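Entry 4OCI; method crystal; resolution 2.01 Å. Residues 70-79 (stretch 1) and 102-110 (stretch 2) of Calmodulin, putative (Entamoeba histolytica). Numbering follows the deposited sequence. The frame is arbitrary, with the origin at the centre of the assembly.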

# COMPACT_ATOMS: atom_id res chain seq x y z
N LYS A 70 -10.46 5.77 11.14
CA LYS A 70 -10.49 6.44 12.44
C LYS A 70 -10.86 5.51 13.58
O LYS A 70 -10.29 5.63 14.69
CB LYS A 70 -11.37 7.67 12.46
CG LYS A 70 -10.64 8.91 12.17
CD LYS A 70 -11.53 10.10 12.40
CE LYS A 70 -12.98 9.81 12.01
NZ LYS A 70 -13.82 11.06 12.03
N THR A 71 -11.75 4.55 13.31
CA THR A 71 -12.13 3.53 14.27
C THR A 71 -11.03 2.52 14.40
O THR A 71 -10.61 2.20 15.51
CB THR A 71 -13.51 2.82 13.91
OG1 THR A 71 -13.35 1.90 12.82
CG2 THR A 71 -14.57 3.87 13.55
N LYS A 72 -10.54 2.03 13.26
CA LYS A 72 -9.46 1.02 13.23
C LYS A 72 -8.07 1.47 13.77
O LYS A 72 -7.08 0.74 13.61
CB LYS A 72 -9.32 0.41 11.82
CG LYS A 72 -10.47 -0.51 11.43
CD LYS A 72 -10.08 -1.47 10.30
CE LYS A 72 -9.90 -0.76 8.96
NZ LYS A 72 -10.45 -1.60 7.81
N SER A 73 -7.96 2.65 14.36
CA SER A 73 -6.61 3.10 14.75
C SER A 73 -6.73 4.14 15.85
O SER A 73 -7.83 4.37 16.38
CB SER A 73 -5.91 3.71 13.56
OG SER A 73 -6.62 4.88 13.22
N PHE A 74 -5.62 4.78 16.17
CA PHE A 74 -5.66 5.86 17.13
C PHE A 74 -4.94 7.03 16.53
O PHE A 74 -4.38 6.90 15.44
CB PHE A 74 -4.99 5.46 18.46
CG PHE A 74 -3.65 4.76 18.31
CD1 PHE A 74 -2.48 5.48 18.32
CD2 PHE A 74 -3.58 3.36 18.23
CE1 PHE A 74 -1.22 4.82 18.21
CE2 PHE A 74 -2.34 2.70 18.10
CZ PHE A 74 -1.18 3.42 18.10
N ASN A 75 -4.99 8.16 17.22
CA ASN A 75 -4.10 9.28 16.94
C ASN A 75 -3.09 9.46 18.05
O ASN A 75 -3.17 8.85 19.12
CB ASN A 75 -4.85 10.62 16.68
CG ASN A 75 -5.64 11.12 17.90
OD1 ASN A 75 -5.17 11.97 18.68
ND2 ASN A 75 -6.83 10.52 18.11
N LYS A 76 -2.12 10.32 17.76
CA LYS A 76 -0.99 10.51 18.60
C LYS A 76 -1.40 11.31 19.83
O LYS A 76 -0.83 11.09 20.87
CB LYS A 76 0.19 11.12 17.83
CG LYS A 76 1.53 10.72 18.43
CD LYS A 76 2.56 10.34 17.39
CE LYS A 76 3.42 11.52 16.97
NZ LYS A 76 4.48 11.87 17.95
N ASP A 77 -2.43 12.16 19.75
CA ASP A 77 -3.00 12.80 20.98
C ASP A 77 -3.58 11.79 21.98
O ASP A 77 -3.42 11.91 23.22
CB ASP A 77 -4.12 13.79 20.63
N GLU A 78 -4.27 10.81 21.42
CA GLU A 78 -4.96 9.80 22.17
C GLU A 78 -3.92 8.93 22.90
O GLU A 78 -4.04 8.69 24.12
CB GLU A 78 -5.77 8.95 21.18
CG GLU A 78 -7.19 8.60 21.58
CD GLU A 78 -7.86 7.63 20.56
OE1 GLU A 78 -7.38 7.50 19.38
OE2 GLU A 78 -8.88 6.98 20.97
N ILE A 79 -2.89 8.48 22.18
CA ILE A 79 -1.91 7.64 22.86
C ILE A 79 -1.13 8.44 23.90
O ILE A 79 -0.87 7.96 25.04
CB ILE A 79 -1.08 6.80 21.96
CG1 ILE A 79 -0.20 5.92 22.83
CG2 ILE A 79 -0.21 7.63 21.04
CD1 ILE A 79 -0.04 4.52 22.29
N ILE A 102 -3.07 -0.08 27.03
CA ILE A 102 -3.40 1.12 26.29
C ILE A 102 -3.60 0.78 24.83
O ILE A 102 -4.54 1.25 24.20
CB ILE A 102 -2.24 2.14 26.31
CG1 ILE A 102 -1.86 2.60 27.72
CG2 ILE A 102 -2.51 3.35 25.30
CD1 ILE A 102 -2.87 3.26 28.39
N LEU A 103 -2.66 0.04 24.27
CA LEU A 103 -2.67 -0.37 22.86
C LEU A 103 -3.84 -1.32 22.61
O LEU A 103 -4.40 -1.33 21.51
CB LEU A 103 -1.33 -1.04 22.45
CG LEU A 103 -0.05 -0.19 22.43
CD1 LEU A 103 1.18 -1.09 22.32
CD2 LEU A 103 -0.07 0.78 21.25
N SER A 104 -4.22 -2.13 23.60
CA SER A 104 -5.43 -2.93 23.46
C SER A 104 -6.63 -2.04 23.42
O SER A 104 -7.56 -2.28 22.67
CB SER A 104 -5.54 -3.95 24.58
OG SER A 104 -4.48 -4.84 24.42
N THR A 105 -6.60 -0.99 24.19
CA THR A 105 -7.74 -0.15 24.40
C THR A 105 -8.06 0.79 23.27
O THR A 105 -9.23 0.86 22.89
CB THR A 105 -7.53 0.62 25.71
OG1 THR A 105 -7.71 -0.32 26.77
CG2 THR A 105 -8.51 1.76 25.89
N ILE A 106 -7.08 1.50 22.73
CA ILE A 106 -7.32 2.71 21.92
C ILE A 106 -7.33 2.57 20.39
O ILE A 106 -7.73 3.50 19.65
CB ILE A 106 -6.40 3.87 22.31
CG1 ILE A 106 -4.97 3.56 21.89
CG2 ILE A 106 -6.53 4.22 23.80
CD1 ILE A 106 -4.09 4.58 22.31
N GLY A 107 -6.86 1.45 19.87
CA GLY A 107 -7.11 1.22 18.47
C GLY A 107 -7.28 -0.26 18.31
O GLY A 107 -6.71 -1.04 19.09
N ASP A 108 -8.03 -0.68 17.30
CA ASP A 108 -8.11 -2.12 17.12
C ASP A 108 -7.46 -2.62 15.81
O ASP A 108 -8.08 -3.32 15.01
CB ASP A 108 -9.54 -2.65 17.41
CG ASP A 108 -9.79 -3.02 18.93
OD1 ASP A 108 -8.87 -2.93 19.82
OD2 ASP A 108 -10.95 -3.44 19.21
N ASN A 109 -6.19 -2.24 15.59
CA ASN A 109 -5.33 -2.88 14.54
C ASN A 109 -4.17 -3.77 15.11
O ASN A 109 -3.28 -4.22 14.36
CB ASN A 109 -4.81 -1.86 13.49
N MSE A 110 -4.20 -3.95 16.45
CA MSE A 110 -3.37 -4.93 17.23
C MSE A 110 -4.26 -5.93 18.07
O MSE A 110 -5.13 -5.51 18.89
CB MSE A 110 -2.39 -4.23 18.21
CG MSE A 110 -1.97 -2.80 17.91
SE MSE A 110 -0.05 -2.59 17.55
CE MSE A 110 -0.09 -1.10 16.20

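The closest backbone approach between these stretches is made without a hydrogen bond. Ser 73 and Gly 107 bring their CA atoms to 4.2 Å, and Ser 73 O lies 3.4 Å from Ile 106 O, yet both of those oxygens are acceptors and cannot bond to each other. Among the modelled atoms no hydrogen bond crosses the contact at all, so the 456 Å² buried between the stretches, both sides summed, rests on packing. That statement carries a caveat: the side chains of Asp 77 and Asn 109 are modelled only as far as CB.

Gly 107 suits the point of closest approach because it has no side chain. An ideal CB built on it would point toward stretch 1 and fall 3.0 Å from Phe 74 CD2, a clash, and 3.0 Å from Ser 73 C, which is tight. In its absence the ring of Phe 74 comes up to the backbone: Gly 107 CA lies at the ring edge, near its plane, 4.1 Å from Phe 74 CD2. Ser 73, whose CA-to-CB bond points away, meets stretch 2 through its main chain, with Ser 73 O 3.8 Å from Gly 107 CA.

Apolar side chains supply much of the remaining contact. Phe 74 is directed toward stretch 2 with chi1 at 46° (p) and chi2 at 92°. Its CB is 3.9 Å from Ile 106 CG1, while at the far end of the ring Phe 74 CZ is 4.3 Å from Leu 103 CD2. Ile 106 gives up more area than any other residue here, 95 Å². It too points toward its partner stretch, with chi1 p and chi2 t, an extended arrangement that carries Ile 106 CD1 to 3.8 Å from Ile 79 CB.

Ile 79 continues this packing along the helix of stretch 2. Its CA-to-CB bond points sideways, but the end of the side chain comes nearer, and Ile 79 CD1 reaches both Leu 103 CD2 at 3.9 Å and Ile 102 CG2 at 4.1 Å. Branched aliphatic residues suit this buried patch, since they fill space without leaving a polar group unpaired. Leu 103 CD2 thus touches Phe 74 and Ile 79 alike.

Local hydrogen bonds organise the turn that presents these groups. Asn 75 occupies the N-cap position, its OD1 accepting from Glu 78 N at 3.1 Å, although OD1 is less securely placed. Glu 78 reciprocates: Asn 75 N donates to Glu 78 OE1 at 3.3 Å, with an N-H...acceptor angle of 155°. The same carboxylate borders the contact, Glu 78 OE2 standing 4.2 Å from Ile 106 CB. In stretch 2, Ile 106 N donates to Ile 102 O at 2.9 Å, a helical bond that sets Ile 106 one turn beyond Ile 102.

Past Gly 107 the contact thins, with Lys 72 O 3.5 Å from Asn 109 CB and the side-chain end of Lys 72 leading away.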